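Local coordinates for conserved Archaeal protein (Sulfolobus acidocaldarius, PDB 3ATR) that hydrogenates the double bonds of the geranylgeranyl chains of archaeal membrane-lipid precursors, using one bound FAD, to give saturated archaeols, at residues A[78-83]-A[202-207]; A[94-99]-A[220-225]; A[187-192]-A[260-265]. All coordinates share one frame; numbering follows the deposited sequence.

Interaction 1 of 3, residues A[78-83]-A[202-207]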
loop_
_atom_site.group_PDB
_atom_site.type_symbol
_atom_site.label_atom_id
_atom_site.label_comp_id
_atom_site.label_asym_id
_atom_site.label_seq_id
_atom_site.Cartn_x
_atom_site.Cartn_y
_atom_site.Cartn_z
ATOM N N LYS A 78 16.381 -4.017 -10.829
ATOM C CA LYS A 78 17.735 -3.540 -10.639
ATOM C C LYS A 78 17.702 -2.399 -9.617
ATOM O O LYS A 78 17.063 -1.365 -9.842
ATOM C CB LYS A 78 18.298 -3.049 -11.954
ATOM C CG LYS A 78 18.353 -4.128 -13.048
ATOM C CD LYS A 78 19.717 -4.692 -13.187
ATOM C CE LYS A 78 19.804 -5.806 -14.247
ATOM N NZ LYS A 78 19.463 -5.289 -15.587
ATOM N N LEU A 79 18.410 -2.587 -8.507
ATOM C CA LEU A 79 18.519 -1.587 -7.458
ATOM C C LEU A 79 19.889 -0.904 -7.524
ATOM O O LEU A 79 20.954 -1.576 -7.487
ATOM C CB LEU A 79 18.321 -2.277 -6.109
ATOM C CG LEU A 79 18.246 -1.428 -4.852
ATOM C CD1 LEU A 79 16.944 -0.614 -4.849
ATOM C CD2 LEU A 79 18.330 -2.336 -3.595
ATOM N N TYR A 80 19.862 0.421 -7.634
ATOM C CA TYR A 80 21.073 1.213 -7.813
ATOM C C TYR A 80 21.472 1.967 -6.547
ATOM O O TYR A 80 20.631 2.650 -5.930
ATOM C CB TYR A 80 20.889 2.247 -8.921
ATOM C CG TYR A 80 20.689 1.683 -10.314
ATOM C CD1 TYR A 80 21.661 1.859 -11.298
ATOM C CD2 TYR A 80 19.506 1.002 -10.658
ATOM C CE1 TYR A 80 21.478 1.361 -12.607
ATOM C CE2 TYR A 80 19.315 0.490 -11.963
ATOM C CZ TYR A 80 20.309 0.675 -12.921
ATOM O OH TYR A 80 20.141 0.191 -14.201
ATOM N N SER A 81 22.758 1.879 -6.190
ATOM C CA SER A 81 23.317 2.688 -5.096
ATOM C C SER A 81 23.273 4.185 -5.467
ATOM O O SER A 81 23.291 4.537 -6.659
ATOM C CB SER A 81 24.778 2.252 -4.817
ATOM O OG SER A 81 25.588 2.540 -5.949
ATOM N N PRO A 82 23.293 5.079 -4.467
ATOM C CA PRO A 82 23.319 6.535 -4.709
ATOM C C PRO A 82 24.450 6.955 -5.632
ATOM O O PRO A 82 24.227 7.778 -6.512
ATOM C CB PRO A 82 23.565 7.115 -3.312
ATOM C CG PRO A 82 22.910 6.134 -2.415
ATOM C CD PRO A 82 23.039 4.779 -3.048
ATOM N N ASP A 83 25.648 6.387 -5.466
ATOM C CA ASP A 83 26.742 6.753 -6.400
ATOM C C ASP A 83 26.683 6.072 -7.769
ATOM O O ASP A 83 27.545 6.335 -8.634
ATOM C CB ASP A 83 28.129 6.559 -5.768
ATOM C CG ASP A 83 28.422 5.102 -5.360
ATOM O OD1 ASP A 83 27.784 4.141 -5.848
ATOM O OD2 ASP A 83 29.348 4.918 -4.531
ATOM N N TYR A 202 13.135 -5.460 -16.761
ATOM C CA TYR A 202 13.600 -5.140 -15.394
ATOM C C TYR A 202 13.185 -3.732 -14.961
ATOM O O TYR A 202 13.448 -2.765 -15.686
ATOM C CB TYR A 202 15.120 -5.233 -15.305
ATOM C CG TYR A 202 15.524 -6.666 -15.143
ATOM C CD1 TYR A 202 15.771 -7.199 -13.891
ATOM C CD2 TYR A 202 15.554 -7.506 -16.244
ATOM C CE1 TYR A 202 16.091 -8.555 -13.737
ATOM C CE2 TYR A 202 15.855 -8.835 -16.102
ATOM C CZ TYR A 202 16.131 -9.351 -14.849
ATOM O OH TYR A 202 16.446 -10.697 -14.733
ATOM N N LEU A 203 12.544 -3.646 -13.801
ATOM C CA LEU A 203 12.297 -2.350 -13.148
ATOM C C LEU A 203 13.636 -1.834 -12.623
ATOM O O LEU A 203 14.535 -2.628 -12.367
ATOM C CB LEU A 203 11.339 -2.525 -11.969
ATOM C CG LEU A 203 9.993 -3.231 -12.256
ATOM C CD1 LEU A 203 9.128 -3.406 -10.986
ATOM C CD2 LEU A 203 9.205 -2.475 -13.389
ATOM N N ARG A 204 13.755 -0.512 -12.478
ATOM C CA ARG A 204 14.981 0.110 -11.980
ATOM C C ARG A 204 14.540 0.940 -10.788
ATOM O O ARG A 204 13.567 1.673 -10.895
ATOM C CB ARG A 204 15.606 1.007 -13.009
ATOM C CG ARG A 204 16.065 0.265 -14.255
ATOM C CD ARG A 204 16.648 1.247 -15.253
ATOM N NE ARG A 204 16.701 0.664 -16.564
ATOM C CZ ARG A 204 16.971 1.328 -17.689
ATOM N NH1 ARG A 204 17.242 2.642 -17.677
ATOM N NH2 ARG A 204 16.974 0.675 -18.839
ATOM N N ILE A 205 15.225 0.786 -9.664
ATOM C CA ILE A 205 14.911 1.595 -8.486
ATOM C C ILE A 205 16.208 2.205 -8.026
ATOM O O ILE A 205 17.205 1.497 -7.873
ATOM C CB ILE A 205 14.294 0.720 -7.385
ATOM C CG1 ILE A 205 12.851 0.408 -7.721
ATOM C CG2 ILE A 205 14.423 1.386 -5.993
ATOM C CD1 ILE A 205 12.186 -0.561 -6.781
ATOM N N PHE A 206 16.215 3.527 -7.868
ATOM C CA PHE A 206 17.434 4.261 -7.557
ATOM C C PHE A 206 17.323 4.810 -6.160
ATOM O O PHE A 206 16.432 5.636 -5.882
ATOM C CB PHE A 206 17.620 5.412 -8.525
ATOM C CG PHE A 206 17.546 5.016 -9.952
ATOM C CD1 PHE A 206 18.695 4.583 -10.643
ATOM C CD2 PHE A 206 16.313 5.081 -10.625
ATOM C CE1 PHE A 206 18.609 4.202 -11.975
ATOM C CE2 PHE A 206 16.210 4.719 -11.948
ATOM C CZ PHE A 206 17.350 4.270 -12.645
ATOM N N ILE A 207 18.196 4.321 -5.282
ATOM C CA ILE A 207 18.253 4.795 -3.906
ATOM C C ILE A 207 19.175 6.024 -3.850
ATOM O O ILE A 207 20.267 6.029 -4.459
ATOM C CB ILE A 207 18.798 3.708 -2.975
ATOM C CG1 ILE A 207 18.042 2.379 -3.202
ATOM C CG2 ILE A 207 18.765 4.204 -1.528
ATOM C CD1 ILE A 207 18.483 1.254 -2.350
HETATM O O HOH W 1 20.705 5.899 -7.040
#

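Interaction 2 of 3, residues A[94-99]-A[220-225]. With DD9 (nonane), chain C.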
loop_
_atom_site.group_PDB
_atom_site.type_symbol
_atom_site.label_atom_id
_atom_site.label_comp_id
_atom_site.label_asym_id
_atom_site.label_seq_id
_atom_site.Cartn_x
_atom_site.Cartn_y
_atom_site.Cartn_z
ATOM N N GLY A 94 6.682 -10.367 -12.156
ATOM C CA GLY A 94 5.641 -9.398 -11.846
ATOM C C GLY A 94 5.045 -8.840 -13.101
ATOM O O GLY A 94 5.367 -9.270 -14.219
ATOM N N PHE A 95 4.166 -7.869 -12.912
ATOM C CA PHE A 95 3.431 -7.323 -14.022
ATOM C C PHE A 95 3.498 -5.806 -13.937
ATOM O O PHE A 95 3.314 -5.248 -12.873
ATOM C CB PHE A 95 1.969 -7.757 -13.917
ATOM C CG PHE A 95 1.791 -9.243 -13.812
ATOM C CD1 PHE A 95 2.060 -10.061 -14.920
ATOM C CD2 PHE A 95 1.361 -9.833 -12.621
ATOM C CE1 PHE A 95 1.871 -11.448 -14.858
ATOM C CE2 PHE A 95 1.194 -11.218 -12.529
ATOM C CZ PHE A 95 1.452 -12.030 -13.626
ATOM N N GLU A 96 3.752 -5.182 -15.078
ATOM C CA GLU A 96 3.419 -3.754 -15.319
ATOM C C GLU A 96 2.049 -3.653 -15.993
ATOM O O GLU A 96 1.834 -4.096 -17.150
ATOM C CB GLU A 96 4.499 -3.071 -16.158
ATOM C CG GLU A 96 5.424 -2.232 -15.364
ATOM C CD GLU A 96 4.722 -1.041 -14.727
ATOM O OE1 GLU A 96 5.146 -0.617 -13.643
ATOM O OE2 GLU A 96 3.748 -0.535 -15.314
ATOM N N LEU A 97 1.099 -3.127 -15.230
ATOM C CA LEU A 97 -0.314 -3.175 -15.561
ATOM C C LEU A 97 -0.793 -1.950 -16.272
ATOM O O LEU A 97 -0.236 -0.855 -16.090
ATOM C CB LEU A 97 -1.137 -3.247 -14.257
ATOM C CG LEU A 97 -0.918 -4.498 -13.403
ATOM C CD1 LEU A 97 -1.832 -4.465 -12.250
ATOM C CD2 LEU A 97 -1.282 -5.649 -14.237
ATOM N N ASN A 98 -1.841 -2.124 -17.084
ATOM C CA ASN A 98 -2.734 -1.026 -17.396
ATOM C C ASN A 98 -3.732 -1.091 -16.237
ATOM O O ASN A 98 -4.657 -1.929 -16.237
ATOM C CB ASN A 98 -3.428 -1.210 -18.771
ATOM C CG ASN A 98 -4.325 -0.021 -19.136
ATOM O OD1 ASN A 98 -5.077 0.474 -18.291
ATOM N ND2 ASN A 98 -4.258 0.434 -20.383
ATOM N N ALA A 99 -3.497 -0.274 -15.219
ATOM C CA ALA A 99 -4.220 -0.458 -13.936
ATOM C C ALA A 99 -5.750 -0.261 -14.108
ATOM O O ALA A 99 -6.542 -1.086 -13.623
ATOM C CB ALA A 99 -3.631 0.462 -12.824
ATOM N N PHE A 220 10.189 2.377 -14.559
ATOM C CA PHE A 220 9.468 1.102 -14.661
ATOM C C PHE A 220 8.994 0.940 -16.112
ATOM O O PHE A 220 8.000 1.552 -16.470
ATOM C CB PHE A 220 8.208 1.102 -13.788
ATOM C CG PHE A 220 8.440 0.962 -12.290
ATOM C CD1 PHE A 220 9.711 0.766 -11.754
ATOM C CD2 PHE A 220 7.308 0.950 -11.434
ATOM C CE1 PHE A 220 9.886 0.593 -10.344
ATOM C CE2 PHE A 220 7.456 0.795 -10.027
ATOM C CZ PHE A 220 8.737 0.601 -9.499
ATOM N N PRO A 221 9.691 0.112 -16.922
ATOM C CA PRO A 221 9.270 0.007 -18.326
ATOM C C PRO A 221 7.892 -0.594 -18.507
ATOM O O PRO A 221 7.526 -1.581 -17.835
ATOM C CB PRO A 221 10.357 -0.882 -18.969
ATOM C CG PRO A 221 11.592 -0.659 -18.118
ATOM C CD PRO A 221 10.972 -0.592 -16.685
ATOM N N LYS A 222 7.094 0.024 -19.371
ATOM C CA LYS A 222 5.774 -0.520 -19.685
ATOM C C LYS A 222 5.780 -1.150 -21.079
ATOM O O LYS A 222 4.739 -1.418 -21.639
ATOM C CB LYS A 222 4.716 0.581 -19.589
ATOM C CG LYS A 222 4.468 1.032 -18.157
ATOM C CD LYS A 222 3.455 2.174 -18.121
ATOM C CE LYS A 222 2.696 2.184 -16.793
ATOM N NZ LYS A 222 1.565 1.170 -16.880
ATOM N N GLY A 223 6.981 -1.397 -21.599
ATOM C CA GLY A 223 7.167 -1.955 -22.949
ATOM C C GLY A 223 8.544 -1.596 -23.465
ATOM O O GLY A 223 9.399 -1.097 -22.735
ATOM N N LYS A 224 8.766 -1.866 -24.735
ATOM C CA LYS A 224 10.080 -1.663 -25.328
ATOM C C LYS A 224 10.472 -0.189 -25.441
ATOM O O LYS A 224 11.665 0.120 -25.466
ATOM C CB LYS A 224 10.114 -2.346 -26.711
ATOM C CG LYS A 224 10.163 -3.890 -26.641
ATOM C CD LYS A 224 10.260 -4.472 -28.066
ATOM C CE LYS A 224 10.114 -5.997 -28.075
ATOM N NZ LYS A 224 10.146 -6.539 -29.473
ATOM N N ASN A 225 9.480 0.717 -25.501
ATOM C CA ASN A 225 9.728 2.139 -25.767
ATOM C C ASN A 225 8.880 3.075 -24.920
ATOM O O ASN A 225 8.614 4.200 -25.333
ATOM C CB ASN A 225 9.489 2.483 -27.248
ATOM C CG ASN A 225 10.350 1.655 -28.181
ATOM O OD1 ASN A 225 9.982 0.528 -28.537
ATOM N ND2 ASN A 225 11.509 2.197 -28.578
HETATM C C1 DD9 C . 8.538 -8.034 -9.684
HETATM C C2 DD9 C . 7.587 -6.853 -9.547
HETATM C C3 DD9 C . 7.488 -6.498 -8.078
HETATM C C4 DD9 C . 6.502 -5.355 -7.882
HETATM C C5 DD9 C . 7.255 -4.057 -7.638
HETATM C C6 DD9 C . 6.522 -3.278 -6.545
HETATM C C7 DD9 C . 7.245 -2.024 -6.065
HETATM C C8 DD9 C . 6.355 -0.863 -6.512
HETATM C C9 DD9 C . 6.220 0.349 -5.623
#

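Interaction 3 of 3, residues A[187-192]-A[260-265]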
loop_
_atom_site.group_PDB
_atom_site.type_symbol
_atom_site.label_atom_id
_atom_site.label_comp_id
_atom_site.label_asym_id
_atom_site.label_seq_id
_atom_site.Cartn_x
_atom_site.Cartn_y
_atom_site.Cartn_z
ATOM N N TYR A 187 5.013 11.105 -7.324
ATOM C CA TYR A 187 4.633 11.708 -8.582
ATOM C C TYR A 187 5.250 10.876 -9.680
ATOM O O TYR A 187 6.388 10.424 -9.545
ATOM C CB TYR A 187 5.211 13.127 -8.656
ATOM C CG TYR A 187 4.968 13.809 -9.984
ATOM C CD1 TYR A 187 3.744 14.423 -10.269
ATOM C CD2 TYR A 187 5.969 13.798 -10.969
ATOM C CE1 TYR A 187 3.536 15.045 -11.540
ATOM C CE2 TYR A 187 5.778 14.458 -12.212
ATOM C CZ TYR A 187 4.542 15.036 -12.477
ATOM O OH TYR A 187 4.270 15.684 -13.667
ATOM N N ARG A 188 4.528 10.705 -10.781
ATOM C CA ARG A 188 5.082 9.931 -11.881
ATOM C C ARG A 188 4.585 10.451 -13.217
ATOM O O ARG A 188 3.502 11.063 -13.330
ATOM C CB ARG A 188 4.732 8.422 -11.743
ATOM C CG ARG A 188 3.219 8.152 -11.865
ATOM C CD ARG A 188 2.890 7.760 -13.382
ATOM N NE ARG A 188 1.482 7.343 -13.579
ATOM C CZ ARG A 188 0.432 8.161 -13.604
ATOM N NH1 ARG A 188 0.602 9.484 -13.470
ATOM N NH2 ARG A 188 -0.770 7.657 -13.777
ATOM N N GLU A 189 5.357 10.136 -14.252
ATOM C CA GLU A 189 4.921 10.370 -15.609
ATOM C C GLU A 189 5.080 9.107 -16.441
ATOM O O GLU A 189 5.916 8.253 -16.123
ATOM C CB GLU A 189 5.791 11.470 -16.236
ATOM C CG GLU A 189 5.620 12.826 -15.446
ATOM C CD GLU A 189 6.297 14.028 -16.065
ATOM O OE1 GLU A 189 7.275 13.891 -16.842
ATOM O OE2 GLU A 189 5.859 15.153 -15.742
ATOM N N VAL A 190 4.292 8.981 -17.489
ATOM C CA VAL A 190 4.570 7.901 -18.452
ATOM C C VAL A 190 4.912 8.598 -19.745
ATOM O O VAL A 190 4.150 9.462 -20.244
ATOM C CB VAL A 190 3.340 6.994 -18.659
ATOM C CG1 VAL A 190 3.649 5.872 -19.634
ATOM C CG2 VAL A 190 2.880 6.379 -17.299
ATOM N N LEU A 191 6.064 8.209 -20.292
ATOM C CA LEU A 191 6.605 8.844 -21.504
ATOM C C LEU A 191 7.062 7.777 -22.453
ATOM O O LEU A 191 7.438 6.711 -22.013
ATOM C CB LEU A 191 7.788 9.797 -21.196
ATOM C CG LEU A 191 7.434 10.985 -20.304
ATOM C CD1 LEU A 191 8.132 10.725 -19.005
ATOM C CD2 LEU A 191 7.863 12.300 -20.922
ATOM N N LEU A 192 6.949 8.028 -23.758
ATOM C CA LEU A 192 7.658 7.184 -24.733
ATOM C C LEU A 192 9.142 7.511 -24.675
ATOM O O LEU A 192 9.531 8.608 -24.227
ATOM C CB LEU A 192 7.083 7.320 -26.161
ATOM C CG LEU A 192 5.574 7.010 -26.287
ATOM C CD1 LEU A 192 5.060 7.020 -27.740
ATOM C CD2 LEU A 192 5.204 5.686 -25.640
ATOM N N SER A 260 8.503 15.287 -25.499
ATOM C CA SER A 260 7.396 15.666 -26.366
ATOM C C SER A 260 6.331 14.562 -26.468
ATOM O O SER A 260 5.302 14.746 -27.115
ATOM C CB SER A 260 7.939 16.077 -27.751
ATOM O OG SER A 260 8.342 14.949 -28.507
ATOM N N LYS A 261 6.556 13.421 -25.801
ATOM C CA LYS A 261 5.646 12.273 -25.905
ATOM C C LYS A 261 5.214 11.823 -24.516
ATOM O O LYS A 261 5.281 10.631 -24.181
ATOM C CB LYS A 261 6.294 11.086 -26.613
ATOM C CG LYS A 261 6.799 11.408 -28.047
ATOM C CD LYS A 261 6.164 10.451 -29.056
ATOM C CE LYS A 261 4.614 10.657 -29.071
ATOM N NZ LYS A 261 3.927 10.181 -30.330
ATOM N N LEU A 262 4.832 12.799 -23.702
ATOM C CA LEU A 262 4.266 12.497 -22.389
ATOM C C LEU A 262 2.823 12.018 -22.541
ATOM O O LEU A 262 1.995 12.650 -23.240
ATOM C CB LEU A 262 4.356 13.715 -21.479
ATOM C CG LEU A 262 3.728 13.376 -20.116
ATOM C CD1 LEU A 262 4.645 13.687 -19.014
ATOM C CD2 LEU A 262 2.336 14.004 -19.946
ATOM N N LEU A 263 2.504 10.935 -21.845
ATOM C CA LEU A 263 1.200 10.321 -21.965
ATOM C C LEU A 263 0.295 10.642 -20.773
ATOM O O LEU A 263 -0.869 11.051 -20.957
ATOM C CB LEU A 263 1.333 8.816 -22.177
ATOM C CG LEU A 263 2.178 8.374 -23.377
ATOM C CD1 LEU A 263 2.223 6.841 -23.465
ATOM C CD2 LEU A 263 1.651 8.966 -24.692
ATOM N N VAL A 264 0.829 10.482 -19.563
ATOM C CA VAL A 264 0.050 10.810 -18.347
ATOM C C VAL A 264 1.035 11.343 -17.316
ATOM O O VAL A 264 2.246 11.095 -17.391
ATOM C CB VAL A 264 -0.803 9.622 -17.733
ATOM C CG1 VAL A 264 -1.902 9.166 -18.659
ATOM C CG2 VAL A 264 0.065 8.425 -17.268
ATOM N N LYS A 265 0.537 12.113 -16.351
ATOM C CA LYS A 265 1.403 12.569 -15.259
ATOM C C LYS A 265 0.499 12.850 -14.058
ATOM O O LYS A 265 -0.699 13.095 -14.229
ATOM C CB LYS A 265 2.154 13.853 -15.747
ATOM C CG LYS A 265 1.188 15.007 -16.203
ATOM C CD LYS A 265 1.916 16.324 -16.406
ATOM C CE LYS A 265 1.042 17.340 -17.121
ATOM N NZ LYS A 265 1.969 18.438 -17.502
#

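Interaction 1 of 3, residues A[78-83]-A[202-207]
A parallel strand pairing sets K78, L79 and Y80 of strand 70-80 beside R204, I205 and F206 of strand 202-206, the axes 4.8 Å apart and 17° from parallel. Four backbone bonds join them: K78 N to L203 O, I205 N to K78 O, Y80 N to I205 O and I207 N to Y80 O. The same-face pairs show how one backbone pattern serves two chemistries. On the face of K78 and Y80, the F206 ring lies alongside that of Y80 with planes at 37°, its CE1 3.5 Å above the centre of one tyrosine face. I205 O meets the Y80 ring in plane, at its edge. R204 passes its CD 3.8 Å from Y80 OH, while its NH2 bonds to E198 O. K78, bent at chi2 and again at chi4, carries NZ over the Y202 ring as a cation-pi contact, 4.6 Å from the centroid; the hydroxyl of that tyrosine bonds to N91. On the face of L79 and I205 the contact is aliphatic. L79 CG stands anti to the backbone N (chi1 -174°), which brings CD1 tightly against I205 CG2, 3.4 Å away, and against I207 CD1. A water lies within bonding distance of S81 O and I207 O. This is the one parallel junction in a mixed, otherwise antiparallel sheet of eight strands, consistent with the substrate-side sheet of p-hydroxybenzoate hydroxylase-type flavoproteins.

Interaction 2 of 3, residues A[94-99]-A[220-225]
E96 reaches across from strand 87-97 and lays its carboxylate between F220 and K222, meeting each of the two side chains at about a right angle. Its shape explains the reach: the bend at chi2 (-65°) turns the carboxylate in between the two, where OE1 faces F220 and OE2 faces K222. OE1 comes obliquely to the F220 ring, 3.5 Å from CD2, with the carboxylate and ring planes 52° apart. OE2 takes the lysine in a salt bridge, 3.2 Å from K222 NZ, whose hydrogen bond is weak. It also lies 3.3 Å from K222 CG, so the lysine chain runs past this oxygen before its head group turns in. That turn comes at the last torsion of K222 (chi4 -82°), which swings NZ toward strand 87-97. Lower down, E96 CG packs 3.3 Å from P221 O, a carbonyl that accepts a bond from N72. F220 has a second role. Its ring edge meets the bound nonane, CE2 lying 4.0 Å from C8, and the ring also touches the bound reduced flavin (dihydroflavin-adenine dinucleotide). G94 borders the other end of the same hydrocarbon with its CA 3.9 Å from C1, and a CB at this glycine would collide with C2. The ammonium of K222 finds its strongest partner outside the two segments, E71, and also pairs with the FAD-binding D50. One buried positive charge is thus shared among three carboxylates, an imbalance likely to keep the lysine protonated and to hold the acids together beside the site where F220 meets the bound hydrocarbon and the flavin.

Interaction 3 of 3, residues A[187-192]-A[260-265]
V190 meets two residues of the facing strand, L263 and V264, and that doubling is the signature of a classic beta bulge. V190 N donates to V264 O at 2.9 Å, V190 O accepts from L263 N at 2.7 Å, and two residues further on L192 N donates to K261 O, so that the antiparallel pairing resumes with its register shifted by one. Beside the bulge, V190 CG2 presses against V264 CG2 at 3.5 Å, tight for two methyls lying side by side. The same V264 methyl sits over the centre of the R188 guanidinium, 3.6 Å above its plane. R188 gets there by a folded chain, its CG wedged between backbone N and carbonyl carbon (chi1 65°) and a further bend at chi2. On the opposite face, E189 and K265 run side by side in a non-hydrogen-bonded pair, with E189 CG 3.6 Å from K265 CB. The L262 side chain crosses that of E189 at about a right angle, with L262 CD1 3.4 Å from E189 CD.

Two tyrosines hold that carboxylate: Y187 from the same strand and Y246 from helix 242-253. Y187 OH donates to E189 OE2 at 2.7 Å, meeting the anti lone pair of OE2, while OE1 is bonded to the hydroxyl of Y246. With an alanine at E189, both tyrosine hydroxyls would probably be left without this acceptor, and a gap would open beside L262 CD1.

Farther out, helix 242-253 covers the E189 face: Y187 makes edge-to-face contacts with Y246 and H243, and L191 packs on Y246. Y187 also touches the bound reduced flavin, while R188 rests on the FAD-binding P47. Strand 261-271 is the outermost strand on this side of the sheet, and strand 226-234 flanks strand 183-193 on its other side.

All three contacts draw on one eight-stranded sheet, and their chemistry follows position across it. Interaction 1 joins neighbouring inner strands and interaction 3 the last two, so both rest on backbone pairing. Interaction 2 is fully buried and links strands that are not neighbours, mainly through side chains, with a salt bridge and no strand pairing between its segments. Interaction 1 is partly buried; interaction 3 is exposed along its outer strand and contains a bulge. F220 ties interactions 1 and 2 together, its CD1 lying 3.7 Å from L203 CD2. K222 does the same for interactions 2 and 3, with CD 4.0 Å from V190 CG1. Interactions 1 and 3 stay about 11 Å apart at their nearest atoms.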